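Local coordinates for protein threonine phosphate decarboxylase-like enzyme (Sulfurospirillum multivorans, PDB 6OUX) that catalyses the PLP-dependent decarboxylation of L-serine O-phosphate to ethanolamine O-phosphate, the precursor of the linkage between nucleotide loop and corrin ring in norcobamides, at residues I45-L50 and I368-R373. Sequence-based numbering, arbitrary orientation.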
loop_
_atom_site.group_PDB
_atom_site.type_symbol
_atom_site.label_atom_id
_atom_site.label_comp_id
_atom_site.label_asym_id
_atom_site.label_seq_id
_atom_site.Cartn_x
_atom_site.Cartn_y
_atom_site.Cartn_z
ATOM N N ILE A 45 -16.874 18.286 -12.867
ATOM C CA ILE A 45 -15.448 18.347 -13.187
ATOM C C ILE A 45 -14.704 18.407 -11.869
ATOM O O ILE A 45 -14.861 19.384 -11.116
ATOM C CB ILE A 45 -15.102 19.585 -14.056
ATOM C CG1 ILE A 45 -15.829 19.507 -15.392
ATOM C CG2 ILE A 45 -13.587 19.677 -14.272
ATOM C CD1 ILE A 45 -15.743 20.807 -16.165
ATOM N N ASP A 46 -13.878 17.401 -11.603
ATOM C CA ASP A 46 -13.035 17.451 -10.425
ATOM C C ASP A 46 -11.690 17.926 -10.907
ATOM O O ASP A 46 -10.933 17.170 -11.544
ATOM C CB ASP A 46 -12.947 16.066 -9.747
ATOM C CG ASP A 46 -12.031 16.050 -8.520
ATOM O OD1 ASP A 46 -11.325 17.060 -8.153
ATOM O OD2 ASP A 46 -12.047 14.971 -7.876
ATOM N N ALA A 47 -11.355 19.168 -10.613
ATOM C CA ALA A 47 -9.987 19.644 -10.929
ATOM C C ALA A 47 -9.084 19.822 -9.685
ATOM O O ALA A 47 -8.206 20.666 -9.679
ATOM C CB ALA A 47 -10.062 20.918 -11.759
ATOM N N CYS A 48 -9.265 18.985 -8.668
ATOM C CA CYS A 48 -8.420 18.985 -7.498
ATOM C C CYS A 48 -7.277 18.009 -7.576
ATOM O O CYS A 48 -6.143 18.349 -7.247
ATOM C CB CYS A 48 -9.212 18.586 -6.253
ATOM S SG CYS A 48 -10.309 19.838 -5.633
ATOM N N TYR A 49 -7.567 16.772 -7.959
ATOM C CA TYR A 49 -6.513 15.779 -8.045
ATOM C C TYR A 49 -5.742 15.838 -9.370
ATOM O O TYR A 49 -6.251 16.212 -10.432
ATOM C CB TYR A 49 -7.024 14.346 -7.785
ATOM C CG TYR A 49 -7.802 13.841 -8.937
ATOM C CD1 TYR A 49 -9.102 14.298 -9.155
ATOM C CD2 TYR A 49 -7.250 12.942 -9.846
ATOM C CE1 TYR A 49 -9.839 13.873 -10.241
ATOM C CE2 TYR A 49 -7.980 12.528 -10.956
ATOM C CZ TYR A 49 -9.281 13.000 -11.139
ATOM O OH TYR A 49 -10.074 12.608 -12.193
ATOM N N LEU A 50 -4.494 15.441 -9.274
ATOM C CA LEU A 50 -3.525 15.633 -10.332
ATOM C C LEU A 50 -3.405 14.335 -11.128
ATOM O O LEU A 50 -3.206 13.252 -10.580
ATOM C CB LEU A 50 -2.244 16.080 -9.759
ATOM C CG LEU A 50 -2.366 17.214 -8.742
ATOM C CD1 LEU A 50 -1.012 17.473 -8.160
ATOM C CD2 LEU A 50 -2.924 18.496 -9.345
ATOM N N ILE A 368 -6.062 29.687 -5.753
ATOM C CA ILE A 368 -6.594 28.371 -6.014
ATOM C C ILE A 368 -5.622 27.597 -6.922
ATOM O O ILE A 368 -4.973 28.185 -7.793
ATOM C CB ILE A 368 -7.984 28.408 -6.660
ATOM C CG1 ILE A 368 -8.039 29.266 -7.935
ATOM C CG2 ILE A 368 -9.000 28.929 -5.675
ATOM C CD1 ILE A 368 -9.361 29.095 -8.675
ATOM N N ARG A 369 -5.568 26.300 -6.728
ATOM C CA ARG A 369 -4.802 25.398 -7.610
ATOM C C ARG A 369 -5.768 24.615 -8.454
ATOM O O ARG A 369 -6.645 23.925 -7.914
ATOM C CB ARG A 369 -3.958 24.415 -6.821
ATOM C CG ARG A 369 -2.876 23.735 -7.695
ATOM C CD ARG A 369 -2.324 22.525 -7.011
ATOM N NE ARG A 369 -3.314 21.487 -6.777
ATOM C CZ ARG A 369 -3.054 20.359 -6.114
ATOM N NH1 ARG A 369 -1.849 20.146 -5.651
ATOM N NH2 ARG A 369 -3.978 19.443 -5.937
ATOM N N ILE A 370 -5.596 24.690 -9.787
ATOM C CA ILE A 370 -6.508 23.972 -10.707
ATOM C C ILE A 370 -5.732 22.934 -11.527
ATOM O O ILE A 370 -4.805 23.269 -12.203
ATOM C CB ILE A 370 -7.202 24.935 -11.722
ATOM C CG1 ILE A 370 -7.772 26.155 -10.982
ATOM C CG2 ILE A 370 -8.267 24.166 -12.522
ATOM C CD1 ILE A 370 -8.409 27.201 -11.875
ATOM N N ALA A 371 -6.147 21.682 -11.450
ATOM C CA ALA A 371 -5.507 20.630 -12.234
ATOM C C ALA A 371 -5.970 20.733 -13.683
ATOM O O ALA A 371 -7.160 20.995 -13.933
ATOM C CB ALA A 371 -5.906 19.275 -11.684
ATOM N N GLY A 372 -5.087 20.507 -14.631
ATOM C CA GLY A 372 -5.424 20.628 -16.039
ATOM C C GLY A 372 -6.183 19.385 -16.410
ATOM O O GLY A 372 -5.800 18.283 -15.973
ATOM N N ARG A 373 -7.334 19.572 -17.072
ATOM C CA ARG A 373 -8.176 18.446 -17.512
ATOM C C ARG A 373 -8.134 18.238 -19.053
ATOM O O ARG A 373 -7.134 18.572 -19.711
ATOM C CB ARG A 373 -9.612 18.644 -16.997
ATOM C CG ARG A 373 -9.739 18.838 -15.505
ATOM C CD ARG A 373 -8.834 17.981 -14.654
ATOM N NE ARG A 373 -9.100 16.566 -14.804
ATOM C CZ ARG A 373 -8.230 15.606 -14.486
ATOM N NH1 ARG A 373 -7.011 15.898 -13.949
ATOM N NH2 ARG A 373 -8.586 14.341 -14.701
HETATM O O HOH W 1 -5.797 21.423 -7.947
#
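Part of the O-phospho-L-serine pocket of this member of the class-II PLP-dependent aminotransferase family is built here, where the chain leaving edge strand 45-46 turns across the end of strand 367-371 and meets substrate-binding Arg-369. Asp-46 sets the turn: its OD1 receives the N-H of Cys-48 (2.9 Å) in an Asx turn, while OD2 is hydrogen-bonded to His-27. N of Ala-371 donates almost straight to O of Ala-47 (2.9 Å, 168°). Alanine suits both positions: CB of Ala-47 fits against CG2 of Ile-370 at 3.8 Å, and CB of Ala-371 lies 3.3 Å from O of Tyr-49, leaving little room for a longer side chain. A water accepts from NE of Arg-369 (2.7 Å), within hydrogen-bonding distance of O of both Ala-47 and Arg-369.

The side chain of Arg-369 sets out with CG anti to its own backbone N and bends at chi3, swinging the guanidinium back toward 45-50. There NH2 donates to O of Cys-48 (2.8 Å), nearly along the C=O axis though bent at the hydrogen (131°). CD2 of Leu-50 lies over the centre of one guanidinium face, 3.6 Å above its plane, as an apolar lid. NH1 is held by Asn-181 O, and Phe-131 makes a cation-pi contact. The long, bent stem of Arg-373 lays CG beside CG2 of Ile-45 (4.1 Å); O of Asp-46 lies over one face of its guanidinium, whose plane is 48° from the Tyr-49 ring.

A leucine in place of Arg-369 would lose the bonds to Cys-48 O, the water and Asn-181 O and the cation-pi contact, and would probably loosen the hold on 45-50 and weaken substrate binding. Gripped here by neutral carbonyls and water, the buried guanidinium probably keeps much of its positive charge available for the anionic substrate.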